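Local coordinates for carboxyvinyl-carboxyphosphonate phosphorylmutase (Bacillus anthracis, PDB 4IQD), which belongs to the phosphoenolpyruvate phosphomutase family of TIM-barrel enzymes and binds pyruvic acid at several places, at residues A41-R46 / R86-P91; E124-P129 / R165-G170; E145-I150 / V185-D190. One frame throughout, in Å; residues are numbered along the deposited sequence.

Contact 1 of 3, residues A41-R46 / R86-P91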
loop_
_atom_site.group_PDB
_atom_site.type_symbol
_atom_site.label_atom_id
_atom_site.label_comp_id
_atom_site.label_asym_id
_atom_site.label_seq_id
_atom_site.Cartn_x
_atom_site.Cartn_y
_atom_site.Cartn_z
ATOM N N ALA A 41 2.996 6.606 2.596
ATOM C CA ALA A 41 4.260 7.118 2.086
ATOM C C ALA A 41 4.097 8.564 1.631
ATOM O O ALA A 41 4.988 9.389 1.818
ATOM C CB ALA A 41 4.773 6.247 0.944
ATOM N N ALA A 42 2.942 8.865 1.045
ATOM C CA ALA A 42 2.636 10.215 0.592
ATOM C C ALA A 42 2.603 11.200 1.760
ATOM O O ALA A 42 3.110 12.316 1.660
ATOM C CB ALA A 42 1.310 10.226 -0.150
ATOM N N LEU A 43 2.012 10.773 2.869
ATOM C CA LEU A 43 1.906 11.611 4.055
ATOM C C LEU A 43 3.261 11.864 4.708
ATOM O O LEU A 43 3.533 12.964 5.183
ATOM C CB LEU A 43 0.945 10.975 5.061
ATOM C CG LEU A 43 -0.524 10.982 4.634
ATOM C CD1 LEU A 43 -1.350 10.014 5.475
ATOM C CD2 LEU A 43 -1.090 12.393 4.723
ATOM N N VAL A 44 4.108 10.842 4.735
ATOM C CA VAL A 44 5.437 10.973 5.323
ATOM C C VAL A 44 6.314 11.909 4.501
ATOM O O VAL A 44 7.079 12.700 5.052
ATOM C CB VAL A 44 6.141 9.615 5.444
ATOM C CG1 VAL A 44 7.492 9.785 6.102
ATOM C CG2 VAL A 44 5.295 8.658 6.240
ATOM N N ALA A 45 6.195 11.814 3.182
ATOM C CA ALA A 45 6.957 12.667 2.285
ATOM C C ALA A 45 6.612 14.132 2.511
ATOM O O ALA A 45 7.502 14.971 2.655
ATOM C CB ALA A 45 6.702 12.277 0.838
ATOM N N ARG A 46 5.315 14.425 2.543
ATOM C CA ARG A 46 4.821 15.774 2.786
ATOM C C ARG A 46 5.394 16.304 4.089
ATOM O O ARG A 46 5.982 17.382 4.129
ATOM C CB ARG A 46 3.289 15.771 2.846
ATOM C CG ARG A 46 2.634 17.153 2.897
ATOM C CD ARG A 46 2.240 17.567 4.313
ATOM N NE ARG A 46 1.248 16.675 4.913
ATOM C CZ ARG A 46 -0.064 16.786 4.733
ATOM N NH1 ARG A 46 -0.550 17.747 3.960
ATOM N NH2 ARG A 46 -0.891 15.934 5.321
ATOM N N ARG A 86 -5.737 12.989 -2.452
ATOM C CA ARG A 86 -6.725 13.040 -1.374
ATOM C C ARG A 86 -6.061 13.161 -0.015
ATOM O O ARG A 86 -6.631 13.711 0.926
ATOM C CB ARG A 86 -7.588 11.774 -1.372
ATOM C CG ARG A 86 -8.656 11.693 -2.455
ATOM C CD ARG A 86 -9.383 10.351 -2.384
ATOM N NE ARG A 86 -10.566 10.295 -3.240
ATOM C CZ ARG A 86 -11.423 9.278 -3.267
ATOM N NH1 ARG A 86 -12.476 9.312 -4.073
ATOM N NH2 ARG A 86 -11.234 8.226 -2.485
ATOM N N ALA A 87 -4.846 12.641 0.083
ATOM C CA ALA A 87 -4.175 12.560 1.364
ATOM C C ALA A 87 -3.287 13.757 1.669
ATOM O O ALA A 87 -3.107 14.115 2.829
ATOM C CB ALA A 87 -3.364 11.271 1.449
ATOM N N THR A 88 -2.749 14.385 0.628
ATOM C CA THR A 88 -1.682 15.360 0.811
ATOM C C THR A 88 -1.993 16.740 0.251
ATOM O O THR A 88 -1.503 17.746 0.770
ATOM C CB THR A 88 -0.388 14.871 0.148
ATOM O OG1 THR A 88 -0.606 14.724 -1.260
ATOM C CG2 THR A 88 0.030 13.532 0.730
ATOM N N ASP A 89 -2.794 16.777 -0.809
ATOM C CA ASP A 89 -3.050 18.007 -1.573
ATOM C C ASP A 89 -1.761 18.522 -2.226
ATOM O O ASP A 89 -1.542 19.729 -2.341
ATOM C CB ASP A 89 -3.713 19.094 -0.711
ATOM C CG ASP A 89 -4.324 20.207 -1.536
ATOM O OD1 ASP A 89 -5.169 19.908 -2.405
ATOM O OD2 ASP A 89 -3.952 21.380 -1.318
ATOM N N LEU A 90 -0.909 17.589 -2.642
ATOM C CA LEU A 90 0.325 17.920 -3.349
ATOM C C LEU A 90 0.231 17.565 -4.824
ATOM O O LEU A 90 -0.485 16.634 -5.192
ATOM C CB LEU A 90 1.511 17.172 -2.742
ATOM C CG LEU A 90 2.094 17.716 -1.444
ATOM C CD1 LEU A 90 3.294 16.882 -1.044
ATOM C CD2 LEU A 90 2.475 19.171 -1.615
ATOM N N PRO A 91 0.962 18.305 -5.674
ATOM C CA PRO A 91 1.047 17.961 -7.093
ATOM C C PRO A 91 1.680 16.589 -7.247
ATOM O O PRO A 91 2.727 16.327 -6.660
ATOM C CB PRO A 91 1.986 19.028 -7.660
ATOM C CG PRO A 91 1.936 20.149 -6.682
ATOM C CD PRO A 91 1.750 19.506 -5.352
#
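Thr-88 OG1 has two backbone partners. It accepts from Leu-90 N at 3.2 Å with an N-H...O angle of 147°, forming an ST turn, and it is hydrogen-bonded to the carbonyl oxygen of Leu-84 in the preceding helical turn. In the conformer described, a chi1 of 62° places OG1 between the backbone N and the carbonyl carbon, and CG2 is left to meet helix 39-48. That methyl lies 3.7 Å from Ala-42 CB and 3.4 Å from Ala-42 O. Beside it, Leu-43 CD2 reaches Ala-87 O at 3.3 Å and packs against Ala-87 CB at 4.1 Å. Arg-46, bent at chi2 and chi3, brings one face of its guanidinium over Thr-88 CA. NH1 comes within 3.3 Å of Thr-88 O, but the angle is too poor for a hydrogen bond, so any attraction there is probably electrostatic. Its aliphatic part is used as well, with CG 4.0 Å from Leu-90 CD1. Asp-89 leaves the helix with positive phi, after which Leu-90 turns back to the contact. Leu-53 of strand 53-55 touches Ala-42, Thr-88 and Leu-90, as expected where two outer helices pack around a strand of a TIM barrel.

Contact 2 of 3, residues E124-P129 / R165-G170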
loop_
_atom_site.group_PDB
_atom_site.type_symbol
_atom_site.label_atom_id
_atom_site.label_comp_id
_atom_site.label_asym_id
_atom_site.label_seq_id
_atom_site.Cartn_x
_atom_site.Cartn_y
_atom_site.Cartn_z
ATOM N N GLU A 124 5.756 7.633 -22.285
ATOM C CA GLU A 124 7.017 7.204 -22.880
ATOM C C GLU A 124 6.875 6.681 -24.306
ATOM O O GLU A 124 5.786 6.296 -24.733
ATOM C CB GLU A 124 7.677 6.139 -22.002
ATOM C CG GLU A 124 6.917 4.828 -21.925
ATOM C CD GLU A 124 7.407 3.940 -20.795
ATOM O OE1 GLU A 124 7.339 2.701 -20.933
ATOM O OE2 GLU A 124 7.857 4.481 -19.764
ATOM N N ASP A 125 7.991 6.669 -25.033
ATOM C CA ASP A 125 8.007 6.202 -26.418
ATOM C C ASP A 125 8.370 4.725 -26.552
ATOM O O ASP A 125 8.590 4.234 -27.655
ATOM C CB ASP A 125 8.932 7.061 -27.291
ATOM C CG ASP A 125 10.363 7.121 -26.771
ATOM O OD1 ASP A 125 10.683 6.446 -25.772
ATOM O OD2 ASP A 125 11.176 7.848 -27.381
ATOM N N GLN A 126 8.432 4.023 -25.427
ATOM C CA GLN A 126 8.629 2.583 -25.453
ATOM C C GLN A 126 7.461 1.950 -26.183
ATOM O O GLN A 126 6.356 2.486 -26.179
ATOM C CB GLN A 126 8.725 2.023 -24.035
ATOM C CG GLN A 126 10.129 2.020 -23.458
ATOM C CD GLN A 126 10.833 0.692 -23.654
ATOM O OE1 GLN A 126 10.227 -0.286 -24.095
ATOM N NE2 GLN A 126 12.118 0.647 -23.321
ATOM N N GLN A 127 7.709 0.817 -26.826
ATOM C CA GLN A 127 6.659 0.141 -27.569
ATOM C C GLN A 127 6.102 -0.993 -26.725
ATOM O O GLN A 127 6.829 -1.904 -26.336
ATOM C CB GLN A 127 7.194 -0.371 -28.906
ATOM C CG GLN A 127 6.124 -0.598 -29.959
ATOM C CD GLN A 127 5.642 -2.028 -29.995
ATOM O OE1 GLN A 127 6.284 -2.893 -30.591
ATOM N NE2 GLN A 127 4.507 -2.289 -29.357
ATOM N N LEU A 128 4.808 -0.920 -26.434
ATOM C CA LEU A 128 4.163 -1.874 -25.541
ATOM C C LEU A 128 2.818 -2.343 -26.083
ATOM O O LEU A 128 2.116 -1.582 -26.748
ATOM C CB LEU A 128 3.988 -1.260 -24.151
ATOM C CG LEU A 128 5.159 -1.484 -23.197
ATOM C CD1 LEU A 128 5.341 -0.295 -22.270
ATOM C CD2 LEU A 128 4.941 -2.761 -22.399
ATOM N N PRO A 129 2.457 -3.608 -25.810
ATOM C CA PRO A 129 3.278 -4.584 -25.085
ATOM C C PRO A 129 4.340 -5.183 -25.990
ATOM O O PRO A 129 4.319 -4.951 -27.198
ATOM C CB PRO A 129 2.266 -5.657 -24.693
ATOM C CG PRO A 129 1.250 -5.603 -25.770
ATOM C CD PRO A 129 1.130 -4.154 -26.146
ATOM N N ARG A 165 8.930 10.862 -21.648
ATOM C CA ARG A 165 10.107 10.027 -21.459
ATOM C C ARG A 165 10.558 9.415 -22.773
ATOM O O ARG A 165 9.741 8.952 -23.564
ATOM C CB ARG A 165 9.823 8.911 -20.458
ATOM C CG ARG A 165 11.009 7.992 -20.235
ATOM C CD ARG A 165 10.583 6.667 -19.644
ATOM N NE ARG A 165 11.726 5.803 -19.380
ATOM C CZ ARG A 165 11.979 5.247 -18.201
ATOM N NH1 ARG A 165 11.163 5.457 -17.179
ATOM N NH2 ARG A 165 13.043 4.472 -18.047
ATOM N N THR A 166 11.864 9.412 -23.010
ATOM C CA THR A 166 12.401 8.746 -24.187
ATOM C C THR A 166 13.548 7.810 -23.812
ATOM O O THR A 166 14.436 8.173 -23.042
ATOM C CB THR A 166 12.829 9.755 -25.282
ATOM O OG1 THR A 166 13.390 9.050 -26.394
ATOM C CG2 THR A 166 13.848 10.751 -24.745
ATOM N N ASP A 167 13.507 6.590 -24.336
ATOM C CA ASP A 167 14.568 5.620 -24.090
ATOM C C ASP A 167 15.490 5.509 -25.295
ATOM O O ASP A 167 16.168 4.500 -25.472
ATOM C CB ASP A 167 13.980 4.246 -23.761
ATOM C CG ASP A 167 13.432 4.168 -22.350
ATOM O OD1 ASP A 167 14.151 3.673 -21.461
ATOM O OD2 ASP A 167 12.282 4.600 -22.131
ATOM N N ALA A 168 15.518 6.563 -26.107
ATOM C CA ALA A 168 16.216 6.545 -27.395
ATOM C C ALA A 168 17.740 6.624 -27.311
ATOM O O ALA A 168 18.425 6.247 -28.255
ATOM C CB ALA A 168 15.682 7.646 -28.303
ATOM N N ARG A 169 18.268 7.114 -26.195
ATOM C CA ARG A 169 19.715 7.207 -26.028
ATOM C C ARG A 169 20.403 5.850 -26.156
ATOM O O ARG A 169 21.312 5.676 -26.972
ATOM C CB ARG A 169 20.068 7.828 -24.679
ATOM C CG ARG A 169 21.560 7.843 -24.385
ATOM C CD ARG A 169 22.301 8.607 -25.459
ATOM N NE ARG A 169 23.752 8.545 -25.313
ATOM C CZ ARG A 169 24.515 7.586 -25.826
ATOM N NH1 ARG A 169 23.969 6.589 -26.508
ATOM N NH2 ARG A 169 25.826 7.620 -25.648
ATOM N N GLY A 170 19.954 4.888 -25.361
ATOM C CA GLY A 170 20.619 3.603 -25.275
ATOM C C GLY A 170 20.297 2.631 -26.393
ATOM O O GLY A 170 20.831 1.524 -26.425
#
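The carboxylate of Asp-125 ties its loop to the neighbouring strand end with both oxygens. Thr-166 OG1 donates to Asp-125 OD2 at 2.7 Å, meeting it on the syn side and somewhat out of the carboxylate plane. Asp-167 N donates to Asp-125 OD1 at 3.2 Å with an N-H...O angle of 157°, and OD1 receives it on its syn lone pair, the side of the other oxygen. The side chain is set for this pairing by chi1, which puts CG between the backbone N and the carbonyl carbon. OD2 is further hydrogen-bonded to the hydroxyl of Tyr-184. Thr-166 OG1 also accepts from Ala-168 N at 3.3 Å, an ST turn that bends the chain just beyond the strand.

Between the backbones, Asp-125 N donates to Arg-165 O at 3.2 Å, next to the parallel bridge of Glu-124 with Arg-165. This is where strands 120-124 and 161-166, adjacent in the barrel sheet, run out at their C-terminal ends, the end at which TIM-barrel enzymes carry their active sites.

The Arg-165 chain is extended from CG to NE, and NE forms a salt bridge with Asp-167 OD2 at 3.1 Å, the oxygen standing 27° out of the guanidinium plane. NH1 makes a weak hydrogen bond to pyruvic acid, and NH2 is paired with Glu-195. The bond from Asp-125 to Asp-167 N is consistent with a second-shell role, steadying the residue whose carboxylate pairs with the ligand-contacting arginine.

Glu-124 runs alongside Arg-165 in the same direction. Its OE2 packs on Arg-165 CD at 3.5 Å and lies well off the guanidinium plane, the two flat groups being 67° apart, so no N-H points at it and any attraction is probably one of charge alone. Gln-126, bent at chi2, lays CG 3.6 Å from Asp-167 OD2, its amide nearly perpendicular to that carboxylate.

Contact 3 of 3, residues E145-I150 / V185-D190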
loop_
_atom_site.group_PDB
_atom_site.type_symbol
_atom_site.label_atom_id
_atom_site.label_comp_id
_atom_site.label_asym_id
_atom_site.label_seq_id
_atom_site.Cartn_x
_atom_site.Cartn_y
_atom_site.Cartn_z
ATOM N N GLU A 145 4.376 8.488 -33.492
ATOM C CA GLU A 145 3.485 7.687 -32.674
ATOM C C GLU A 145 3.266 8.317 -31.300
ATOM O O GLU A 145 2.140 8.363 -30.811
ATOM C CB GLU A 145 4.032 6.267 -32.546
ATOM C CG GLU A 145 2.980 5.182 -32.682
ATOM C CD GLU A 145 3.582 3.823 -32.997
ATOM O OE1 GLU A 145 4.495 3.757 -33.854
ATOM O OE2 GLU A 145 3.146 2.825 -32.382
ATOM N N LEU A 146 4.335 8.814 -30.685
ATOM C CA LEU A 146 4.203 9.506 -29.407
ATOM C C LEU A 146 3.667 10.916 -29.610
ATOM O O LEU A 146 2.903 11.421 -28.790
ATOM C CB LEU A 146 5.529 9.560 -28.645
ATOM C CG LEU A 146 5.363 10.134 -27.232
ATOM C CD1 LEU A 146 4.324 9.336 -26.459
ATOM C CD2 LEU A 146 6.665 10.189 -26.460
ATOM N N VAL A 147 4.078 11.540 -30.708
ATOM C CA VAL A 147 3.652 12.893 -31.040
ATOM C C VAL A 147 2.136 12.999 -31.052
ATOM O O VAL A 147 1.563 13.912 -30.460
ATOM C CB VAL A 147 4.223 13.335 -32.405
ATOM C CG1 VAL A 147 3.362 14.423 -33.039
ATOM C CG2 VAL A 147 5.663 13.806 -32.247
ATOM N N GLN A 148 1.488 12.049 -31.712
ATOM C CA GLN A 148 0.036 12.023 -31.771
ATOM C C GLN A 148 -0.580 11.826 -30.390
ATOM O O GLN A 148 -1.576 12.462 -30.050
ATOM C CB GLN A 148 -0.427 10.928 -32.719
ATOM C CG GLN A 148 -0.040 11.183 -34.155
ATOM C CD GLN A 148 -0.374 10.018 -35.050
ATOM O OE1 GLN A 148 -0.335 8.865 -34.625
ATOM N NE2 GLN A 148 -0.714 10.311 -36.298
ATOM N N LYS A 149 0.021 10.950 -29.593
ATOM C CA LYS A 149 -0.452 10.706 -28.238
ATOM C C LYS A 149 -0.378 11.963 -27.377
ATOM O O LYS A 149 -1.284 12.242 -26.594
ATOM C CB LYS A 149 0.335 9.575 -27.582
ATOM C CG LYS A 149 -0.028 8.197 -28.096
ATOM C CD LYS A 149 0.576 7.108 -27.231
ATOM C CE LYS A 149 -0.047 5.758 -27.541
ATOM N NZ LYS A 149 0.427 4.690 -26.620
ATOM N N ILE A 150 0.707 12.717 -27.523
ATOM C CA ILE A 150 0.877 13.958 -26.782
ATOM C C ILE A 150 -0.180 14.968 -27.211
ATOM O O ILE A 150 -0.784 15.643 -26.378
ATOM C CB ILE A 150 2.289 14.535 -26.986
ATOM C CG1 ILE A 150 3.331 13.587 -26.384
ATOM C CG2 ILE A 150 2.406 15.910 -26.364
ATOM C CD1 ILE A 150 4.763 13.997 -26.635
ATOM N N VAL A 185 8.354 17.965 -27.538
ATOM C CA VAL A 185 8.175 19.286 -26.946
ATOM C C VAL A 185 7.256 20.156 -27.793
ATOM O O VAL A 185 6.312 20.754 -27.283
ATOM C CB VAL A 185 9.522 20.011 -26.760
ATOM C CG1 VAL A 185 9.293 21.457 -26.345
ATOM C CG2 VAL A 185 10.372 19.287 -25.734
ATOM N N LYS A 186 7.524 20.222 -29.092
ATOM C CA LYS A 186 6.690 21.026 -29.974
ATOM C C LYS A 186 5.287 20.437 -30.071
ATOM O O LYS A 186 4.331 21.136 -30.399
ATOM C CB LYS A 186 7.323 21.155 -31.360
ATOM C CG LYS A 186 6.732 20.250 -32.419
ATOM C CD LYS A 186 7.102 20.754 -33.800
ATOM C CE LYS A 186 6.692 22.212 -33.964
ATOM N NZ LYS A 186 7.078 22.766 -35.291
ATOM N N ALA A 187 5.173 19.147 -29.772
ATOM C CA ALA A 187 3.889 18.463 -29.812
ATOM C C ALA A 187 3.047 18.841 -28.601
ATOM O O ALA A 187 1.823 18.724 -28.624
ATOM C CB ALA A 187 4.091 16.957 -29.882
ATOM N N GLY A 188 3.704 19.297 -27.540
ATOM C CA GLY A 188 2.989 19.788 -26.380
ATOM C C GLY A 188 3.599 19.428 -25.043
ATOM O O GLY A 188 3.148 19.916 -24.011
ATOM N N ALA A 189 4.615 18.573 -25.050
ATOM C CA ALA A 189 5.263 18.181 -23.803
ATOM C C ALA A 189 5.921 19.388 -23.144
ATOM O O ALA A 189 6.489 20.240 -23.824
ATOM C CB ALA A 189 6.279 17.076 -24.046
ATOM N N ASP A 190 5.827 19.463 -21.821
ATOM C CA ASP A 190 6.333 20.609 -21.075
ATOM C C ASP A 190 7.705 20.328 -20.474
ATOM O O ASP A 190 8.392 21.242 -20.017
ATOM C CB ASP A 190 5.352 20.990 -19.967
ATOM C CG ASP A 190 3.921 21.070 -20.460
ATOM O OD1 ASP A 190 3.611 21.991 -21.241
ATOM O OD2 ASP A 190 3.103 20.213 -20.063
#
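Apolar contacts between Ile-150, Val-147 and the Ala-187 to Ala-189 turn make up most of this contact. Ala-187 CB points at helix 143-156 and sits between two branched side chains, 4.1 Å from Val-147 CG1 and 4.0 Å from Ile-150 CG2. Both of those methyls are anti to their backbone N, which for Ile-150 (chi1 -65°) sends CG1 the other way, beside the N. From there Ile-150 CD1 extends to Ala-189 CB at 4.3 Å, so the isoleucine spans the turn with two separate tips.

A second group sets the Ile-150 CG2 methyl against backbone polar atoms: it lies 3.7 Å from Ala-187 O and about as close to the N atoms of Gly-188 and Ala-189, so the methyl lies against the peptide groups of the turn that ends helix 174-187.

Backbone bonding within 185-190 shapes that end. Gly-188 N donates to Val-185 O at 3.0 Å, and a phi of 141° at Gly-188, an angle that calls for glycine, completes a Schellman motif closing helix 174-187. The chain then passes into strand 191-194.

Beneath the helices, Ile-150 also touches Ile-162 of strand 161-166 and Tyr-184. Between the two segments the chemistry is therefore van der Waals packing without directional bonds, in which branched side chains of one outer helix meet the small residues of the turn ending the next.

Contacts 2 and 3 are neighbours, their centres 14 Å apart, and they touch directly: Leu-146 CD1 lies 3.8 Å from Glu-124 O, and Leu-146 CD2 packs on Asp-125 CB. Their segments alternate along the chain, and Tyr-184 of helix 174-187 serves both. Contact 1 closes before either opens and lies on the opposite side of the chain's centre, its own centre 29 Å from each; its nearest atoms are about 17 Å from contact 2 and about 13 Å from contact 3. Contact 2 belongs to the pyruvic acid pocket, the Arg-165 side chain lying about 3 Å from a ligand molecule. Contacts 1 and 3 both join pairs of outer helices flanking the barrel.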